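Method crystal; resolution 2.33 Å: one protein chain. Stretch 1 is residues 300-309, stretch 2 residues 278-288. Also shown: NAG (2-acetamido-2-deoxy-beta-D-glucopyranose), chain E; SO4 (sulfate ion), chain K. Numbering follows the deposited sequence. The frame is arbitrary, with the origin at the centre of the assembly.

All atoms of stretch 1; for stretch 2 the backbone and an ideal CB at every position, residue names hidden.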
ATOM      1  N   ASP A 300     -17.392  24.423  -6.316  1.00 43.38           N
ATOM      2  CA  ASP A 300     -18.170  23.285  -6.784  1.00 55.35           C
ATOM      3  C   ASP A 300     -17.540  22.629  -8.002  1.00 49.23           C
ATOM      4  O   ASP A 300     -18.015  21.577  -8.439  1.00 44.04           O
ATOM      5  CB  ASP A 300     -19.614  23.707  -7.088  1.00 59.67           C
ATOM      6  CG  ASP A 300     -19.699  24.774  -8.145  1.00 69.61           C
ATOM      7  OD1 ASP A 300     -18.647  25.383  -8.455  1.00 72.16           O
ATOM      8  OD2 ASP A 300     -20.813  24.995  -8.669  1.00 73.21           O
ATOM      9  N   ASN A 301     -16.497  23.246  -8.565  1.00 53.75           N
ATOM     10  CA  ASN A 301     -15.616  22.548  -9.489  1.00 57.56           C
ATOM     11  C   ASN A 301     -15.245  21.184  -8.924  1.00 50.09           C
ATOM     12  O   ASN A 301     -15.183  20.184  -9.650  1.00 51.97           O
ATOM     13  CB  ASN A 301     -14.360  23.387  -9.715  1.00 69.23           C
ATOM     14  CG  ASN A 301     -13.855  23.310 -11.117  1.00 78.61           C
ATOM     15  OD1 ASN A 301     -14.569  22.878 -12.022  1.00 87.01           O
ATOM     16  ND2 ASN A 301     -12.604  23.733 -11.319  1.00 76.49           N
ATOM     17  N   ILE A 302     -15.038  21.129  -7.614  1.00 39.50           N
ATOM     18  CA  ILE A 302     -14.589  19.937  -6.920  1.00 45.18           C
ATOM     19  C   ILE A 302     -15.743  19.231  -6.216  1.00 37.54           C
ATOM     20  O   ILE A 302     -15.909  18.018  -6.335  1.00 34.83           O
ATOM     21  CB  ILE A 302     -13.470  20.333  -5.933  1.00 52.53           C
ATOM     22  CG1 ILE A 302     -12.249  20.824  -6.715  1.00 56.38           C
ATOM     23  CG2 ILE A 302     -13.134  19.198  -5.004  1.00 57.75           C
ATOM     24  CD1 ILE A 302     -11.280  21.645  -5.907  1.00 60.45           C
ATOM     25  N   CYS A 303     -16.578  19.987  -5.506  1.00 31.11           N
ATOM     26  CA  CYS A 303     -17.626  19.402  -4.682  1.00 32.11           C
ATOM     27  C   CYS A 303     -18.744  18.758  -5.490  1.00 39.16           C
ATOM     28  O   CYS A 303     -19.529  17.991  -4.916  1.00 40.46           O
ATOM     29  CB  CYS A 303     -18.197  20.460  -3.744  1.00 43.78           C
ATOM     30  SG  CYS A 303     -16.959  21.080  -2.553  1.00 61.63           S
ATOM     31  N   LYS A 304     -18.834  19.019  -6.798  1.00 34.27           N
ATOM     32  CA  LYS A 304     -19.866  18.386  -7.610  1.00 37.22           C
ATOM     33  C   LYS A 304     -19.308  17.322  -8.548  1.00 44.51           C
ATOM     34  O   LYS A 304     -19.992  16.914  -9.489  1.00 41.28           O
ATOM     35  CB  LYS A 304     -20.664  19.447  -8.364  1.00 43.80           C
ATOM     36  CG  LYS A 304     -21.723  20.023  -7.429  1.00 56.67           C
ATOM     37  CD  LYS A 304     -22.303  21.374  -7.814  1.00 65.37           C
ATOM     38  CE  LYS A 304     -23.075  21.344  -9.109  1.00 69.19           C
ATOM     39  NZ  LYS A 304     -24.105  22.425  -9.098  1.00 66.00           N
ATOM     40  N   LEU A 305     -18.088  16.849  -8.290  1.00 47.94           N
ATOM     41  CA  LEU A 305     -17.558  15.712  -9.026  1.00 36.06           C
ATOM     42  C   LEU A 305     -18.516  14.527  -8.900  1.00 33.19           C
ATOM     43  O   LEU A 305     -19.075  14.289  -7.824  1.00 37.84           O
ATOM     44  CB  LEU A 305     -16.168  15.353  -8.505  1.00 36.05           C
ATOM     45  CG  LEU A 305     -15.017  16.289  -8.912  1.00 38.05           C
ATOM     46  CD1 LEU A 305     -13.809  16.122  -8.006  1.00 36.49           C
ATOM     47  CD2 LEU A 305     -14.602  16.082 -10.360  1.00 34.42           C
ATOM     48  N   PRO A 306     -18.732  13.769  -9.978  1.00 38.99           N
ATOM     49  CA  PRO A 306     -19.900  12.862 -10.026  1.00 36.35           C
ATOM     50  C   PRO A 306     -19.839  11.669  -9.086  1.00 45.58           C
ATOM     51  O   PRO A 306     -20.887  11.235  -8.589  1.00 52.73           O
ATOM     52  CB  PRO A 306     -19.912  12.404 -11.488  1.00 36.33           C
ATOM     53  CG  PRO A 306     -18.472  12.541 -11.922  1.00 39.72           C
ATOM     54  CD  PRO A 306     -17.971  13.772 -11.238  1.00 38.54           C
ATOM     55  N   LYS A 307     -18.666  11.086  -8.853  1.00 40.38           N
ATOM     56  CA  LYS A 307     -18.579   9.923  -7.982  1.00 42.36           C
ATOM     57  C   LYS A 307     -18.104  10.278  -6.582  1.00 41.94           C
ATOM     58  O   LYS A 307     -18.003   9.387  -5.727  1.00 43.01           O
ATOM     59  CB  LYS A 307     -17.669   8.860  -8.612  1.00 36.20           C
ATOM     60  CG  LYS A 307     -18.322   8.210  -9.853  1.00 42.36           C
ATOM     61  CD  LYS A 307     -17.380   7.229 -10.550  1.00 57.45           C
ATOM     62  CE  LYS A 307     -16.970   6.085  -9.610  1.00 64.38           C
ATOM     63  NZ  LYS A 307     -15.794   5.293 -10.090  1.00 60.08           N
ATOM     64  N   LEU A 308     -17.852  11.560  -6.321  1.00 35.99           N
ATOM     65  CA  LEU A 308     -17.298  11.991  -5.046  1.00 39.96           C
ATOM     66  C   LEU A 308     -18.342  11.841  -3.956  1.00 40.00           C
ATOM     67  O   LEU A 308     -19.368  12.518  -3.987  1.00 47.62           O
ATOM     68  CB  LEU A 308     -16.836  13.435  -5.152  1.00 34.59           C
ATOM     69  CG  LEU A 308     -16.412  14.011  -3.802  1.00 39.74           C
ATOM     70  CD1 LEU A 308     -15.259  13.192  -3.183  1.00 31.44           C
ATOM     71  CD2 LEU A 308     -16.035  15.468  -3.981  1.00 43.91           C
ATOM     72  N   SER A 309     -18.093  10.973  -2.977  1.00 34.92           N
ATOM     73  CA  SER A 309     -19.075  10.751  -1.928  1.00 27.30           C
ATOM     74  C   SER A 309     -18.608  11.145  -0.529  1.00 28.64           C
ATOM     75  O   SER A 309     -19.452  11.307   0.356  1.00 29.47           O
ATOM     76  CB  SER A 309     -19.532   9.280  -1.927  1.00 30.42           C
ATOM     77  OG  SER A 309     -18.560   8.410  -1.384  1.00 40.75           O
ATOM     78  N   UNK A 278      -8.258  19.738 -10.232  1.00 32.35           N
ATOM     79  CA  UNK A 278      -8.852  18.587  -9.569  1.00 34.10           C
ATOM     80  C   UNK A 278     -10.227  18.249 -10.122  1.00 39.11           C
ATOM     81  O   UNK A 278     -10.760  17.186  -9.788  1.00 40.13           O
ATOM     82  CB  UNK A 278      -8.949  18.843  -8.064  1.00 34.10           C
ATOM     83  N   UNK A 279     -10.801  19.100 -10.979  1.00 42.08           N
ATOM     84  CA  UNK A 279     -12.058  18.724 -11.615  1.00 40.93           C
ATOM     85  C   UNK A 279     -11.872  17.591 -12.611  1.00 38.37           C
ATOM     86  O   UNK A 279     -12.865  17.013 -13.057  1.00 41.48           O
ATOM     87  CB  UNK A 279     -12.678  19.935 -12.316  1.00 40.93           C
ATOM     88  N   UNK A 280     -10.631  17.259 -12.960  1.00 39.14           N
ATOM     89  CA  UNK A 280     -10.347  16.092 -13.766  1.00 39.85           C
ATOM     90  C   UNK A 280     -10.422  14.763 -13.045  1.00 45.57           C
ATOM     91  O   UNK A 280     -10.257  13.719 -13.679  1.00 52.90           O
ATOM     92  CB  UNK A 280      -8.952  16.240 -14.377  1.00 39.85           C
ATOM     93  N   UNK A 281     -10.662  14.753 -11.732  1.00 35.86           N
ATOM     94  CA  UNK A 281     -10.763  13.501 -10.985  1.00 31.46           C
ATOM     95  C   UNK A 281     -12.156  12.895 -11.161  1.00 34.08           C
ATOM     96  O   UNK A 281     -12.938  12.746 -10.222  1.00 36.13           O
ATOM     97  CB  UNK A 281     -10.463  13.731  -9.503  1.00 31.46           C
ATOM     98  N   UNK A 282     -12.443  12.519 -12.412  1.00 38.90           N
ATOM     99  CA  UNK A 282     -13.793  12.114 -12.790  1.00 38.11           C
ATOM    100  C   UNK A 282     -14.283  10.893 -12.020  1.00 39.96           C
ATOM    101  O   UNK A 282     -15.488  10.631 -12.008  1.00 47.70           O
ATOM    102  CB  UNK A 282     -13.845  11.825 -14.292  1.00 38.11           C
ATOM    103  N   UNK A 283     -13.390  10.143 -11.378  1.00 29.99           N
ATOM    104  CA  UNK A 283     -13.777   8.915 -10.691  1.00 40.05           C
ATOM    105  C   UNK A 283     -13.591   8.963  -9.181  1.00 34.47           C
ATOM    106  O   UNK A 283     -13.916   7.975  -8.514  1.00 32.04           O
ATOM    107  CB  UNK A 283     -12.974   7.742 -11.256  1.00 40.05           C
ATOM    108  N   UNK A 284     -13.070  10.058  -8.622  1.00 21.55           N
ATOM    109  CA  UNK A 284     -12.676  10.027  -7.224  1.00 25.69           C
ATOM    110  C   UNK A 284     -13.910   9.844  -6.359  1.00 29.14           C
ATOM    111  O   UNK A 284     -14.964  10.441  -6.610  1.00 31.61           O
ATOM    112  CB  UNK A 284     -11.924  11.302  -6.836  1.00 25.69           C
ATOM    113  N   UNK A 285     -13.811   8.942  -5.390  1.00 27.40           N
ATOM    114  CA  UNK A 285     -14.901   8.682  -4.467  1.00 30.03           C
ATOM    115  C   UNK A 285     -14.601   9.183  -3.068  1.00 31.73           C
ATOM    116  O   UNK A 285     -15.469   9.787  -2.419  1.00 28.24           O
ATOM    117  CB  UNK A 285     -15.207   7.183  -4.426  1.00 30.03           C
ATOM    118  N   UNK A 286     -13.373   8.956  -2.620  1.00 23.01           N
ATOM    119  CA  UNK A 286     -12.879   9.375  -1.317  1.00 27.42           C
ATOM    120  C   UNK A 286     -11.754  10.360  -1.568  1.00 26.28           C
ATOM    121  O   UNK A 286     -10.799  10.043  -2.284  1.00 36.84           O
ATOM    122  CB  UNK A 286     -12.411   8.187  -0.474  1.00 27.42           C
ATOM    123  N   UNK A 287     -11.880  11.557  -1.015  1.00 32.95           N
ATOM    124  CA  UNK A 287     -10.860  12.587  -1.160  1.00 27.78           C
ATOM    125  C   UNK A 287     -10.713  13.275   0.188  1.00 26.48           C
ATOM    126  O   UNK A 287     -11.691  13.805   0.723  1.00 28.69           O
ATOM    127  CB  UNK A 287     -11.218  13.586  -2.262  1.00 27.78           C
ATOM    128  N   UNK A 288      -9.505  13.238   0.739  1.00 21.02           N
ATOM    129  CA  UNK A 288      -9.219  13.697   2.098  1.00 27.98           C
ATOM    130  C   UNK A 288      -8.009  14.617   2.050  1.00 32.19           C
ATOM    131  O   UNK A 288      -6.894  14.163   1.769  1.00 29.01           O
ATOM    132  CB  UNK A 288      -8.975  12.520   3.045  1.00 27.98           C
TER
HETATM  133  C1  NAG E   1     -14.982   9.979   5.321  1.00 36.41           C
HETATM  134  C2  NAG E   1     -15.271   8.714   6.122  1.00 39.33           C
HETATM  135  C3  NAG E   1     -14.767   8.870   7.556  1.00 41.92           C
HETATM  136  C4  NAG E   1     -13.277   9.182   7.548  1.00 44.86           C
HETATM  137  C5  NAG E   1     -13.005  10.436   6.720  1.00 34.37           C
HETATM  138  C6  NAG E   1     -11.529  10.662   6.489  1.00 41.50           C
HETATM  139  C7  NAG E   1     -17.251   7.593   5.180  1.00 49.99           C
HETATM  140  C8  NAG E   1     -18.722   7.353   5.329  1.00 51.19           C
HETATM  141  N2  NAG E   1     -16.688   8.381   6.107  1.00 45.96           N
HETATM  142  O3  NAG E   1     -14.980   7.655   8.268  1.00 45.55           O
HETATM  143  O4  NAG E   1     -12.765   9.305   8.873  1.00 52.18           O
HETATM  144  O5  NAG E   1     -13.585  10.302   5.411  1.00 34.74           O
HETATM  145  O6  NAG E   1     -11.014   9.712   5.561  1.00 46.04           O
HETATM  146  O7  NAG E   1     -16.603   7.107   4.254  1.00 51.33           O
HETATM  147  S   SO4 K 505     -23.540  25.605  -6.019  1.00 98.66           S
HETATM  148  O1  SO4 K 505     -24.730  24.836  -5.651  1.00 98.17           O
HETATM  149  O2  SO4 K 505     -22.612  25.649  -4.891  1.00 92.86           O
HETATM  150  O3  SO4 K 505     -23.940  26.970  -6.358  1.00105.52           O
HETATM  151  O4  SO4 K 505     -22.891  24.990  -7.175  1.00 92.21           O

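Position 278 sets its ideal CB sideways to stretch 1, 4.1 Å from Ile302 CG1. Several apolar side chains would suit. Leu278 makes that apolar contact through CB. Its carbonyl O lies 3.7 Å from Leu305 CD1.

At 279 the ideal CB is 3.5 Å from Asn301 OD1 and 4.7 Å from Leu305 CD2. Small or polar residues fit. It is Ser279. Its OG is hydrogen-bonded to a residue just outside the stretch, and CB is its closest atom to Asn301.

Position 280 points away and has nothing of stretch 1 within 5.5 Å. Its phi/psi of -76/-4 would allow most residues. It is Gly280.

At 281 the CB stands 4.4 Å from Leu305 CD1, which favours an apolar residue. Leu281 makes this contact through CB. It also opens a type I turn that ends at 284, with 284 N bonded to Leu281 O at 3.1 Å.

Position 282 points away, so its side chain is little constrained by stretch 1. It is Ala282. Its carbonyl O touches Pro306 CG at 3.5 Å.

At 283 the CB points away overall, yet lies 3.9 Å from Lys307 NZ. An acceptor is wanted: Asn, Asp, Gln or Glu could serve. Asn283 is found, and its OD1 accepts a hydrogen bond from Lys307 NZ at 2.7 Å.

Position 284 has its CB 5.3 Å from both Leu305 CD1 and Leu308 CD1. A branched or longer apolar residue could bridge these gaps. Val284 does so: CG1 is 4.0 Å from Leu305 CD1 and 4.3 Å from Leu308 CD1. Water 1 links the backbones, donating to Val284 O at 2.9 Å and accepting from Lys307 N at 2.7 Å.

At 285 the backbone O accepts from Ser309 N at 2.9 Å, which any residue could do. The CB is 3.8 Å from Lys307 O, and the lysine side chain nearby favours an acid, though a polar residue would also suit. Glu285 forms a salt bridge, OE2 to Lys307 NZ, at 3.2 Å.

Position 286 points away, leaving the choice wide. Gln286 bends its end back, placing NE2 3.8 Å from Ser309 OG.

At 287 the CB points toward stretch 1, 4.2 Å from Leu308 CD1. Ile302 lies further off, so a long apolar residue suits. Met287 reaches it, with CE 3.5 Å from Ile302 CG2.

Position 288 is out of reach of stretch 1, but the sugar O6 is near, so a polar side chain would suit, among others. Asp288 OD2 accepts a weak hydrogen bond from NAG O6 at 3.2 Å.

Stretch 2 278-288: LSGLANVEQMD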
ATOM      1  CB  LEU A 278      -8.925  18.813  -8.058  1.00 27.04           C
ATOM      2  CG  LEU A 278      -7.564  18.820  -7.364  1.00 34.33           C
ATOM      3  CD1 LEU A 278      -7.686  19.275  -5.933  1.00 40.48           C
ATOM      4  CD2 LEU A 278      -6.950  17.451  -7.404  1.00 38.64           C
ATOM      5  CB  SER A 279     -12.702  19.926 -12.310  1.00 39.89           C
ATOM      6  OG  SER A 279     -11.888  20.435 -13.351  1.00 47.26           O
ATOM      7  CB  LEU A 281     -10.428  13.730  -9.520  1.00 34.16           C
ATOM      8  CG  LEU A 281      -9.015  14.264  -9.277  1.00 36.38           C
ATOM      9  CD1 LEU A 281      -8.765  14.429  -7.782  1.00 34.86           C
ATOM     10  CD2 LEU A 281      -7.961  13.367  -9.939  1.00 29.62           C
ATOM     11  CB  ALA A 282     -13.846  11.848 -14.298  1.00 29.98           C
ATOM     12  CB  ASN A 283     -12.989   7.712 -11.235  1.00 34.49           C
ATOM     13  CG  ASN A 283     -13.678   7.045 -12.416  1.00 44.33           C
ATOM     14  OD1 ASN A 283     -14.700   6.364 -12.260  1.00 42.99           O
ATOM     15  ND2 ASN A 283     -13.135   7.260 -13.613  1.00 37.02           N
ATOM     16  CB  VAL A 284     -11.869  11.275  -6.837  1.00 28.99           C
ATOM     17  CG1 VAL A 284     -12.748  12.480  -6.601  1.00 27.13           C
ATOM     18  CG2 VAL A 284     -11.021  10.962  -5.591  1.00 27.73           C
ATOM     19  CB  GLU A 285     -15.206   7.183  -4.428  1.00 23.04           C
ATOM     20  CG  GLU A 285     -15.879   6.684  -5.695  1.00 27.23           C
ATOM     21  CD  GLU A 285     -15.863   5.166  -5.808  1.00 42.48           C
ATOM     22  OE1 GLU A 285     -15.662   4.487  -4.775  1.00 42.13           O
ATOM     23  OE2 GLU A 285     -16.022   4.654  -6.939  1.00 47.56           O
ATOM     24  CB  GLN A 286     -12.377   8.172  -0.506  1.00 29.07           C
ATOM     25  CG  GLN A 286     -13.407   7.065  -0.299  1.00 27.54           C
ATOM     26  CD  GLN A 286     -14.425   7.409   0.780  1.00 29.87           C
ATOM     27  OE1 GLN A 286     -14.108   8.068   1.784  1.00 36.12           O
ATOM     28  NE2 GLN A 286     -15.646   6.958   0.586  1.00 29.74           N
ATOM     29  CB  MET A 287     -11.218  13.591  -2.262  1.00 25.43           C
ATOM     30  CG  MET A 287      -9.997  14.399  -2.734  1.00 35.14           C
ATOM     31  SD  MET A 287     -10.124  15.086  -4.403  1.00 43.40           S
ATOM     32  CE  MET A 287     -11.538  16.150  -4.238  1.00 32.14           C
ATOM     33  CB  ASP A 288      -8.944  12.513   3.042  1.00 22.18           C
ATOM     34  CG  ASP A 288      -8.821  12.943   4.523  1.00 34.87           C
ATOM     35  OD1 ASP A 288      -8.725  14.148   4.818  1.00 37.99           O
ATOM     36  OD2 ASP A 288      -8.824  12.071   5.409  1.00 46.26           O
TER
HETATM   37  O   HOH W   1     -16.092  11.932  -8.773  1.00 37.37           O
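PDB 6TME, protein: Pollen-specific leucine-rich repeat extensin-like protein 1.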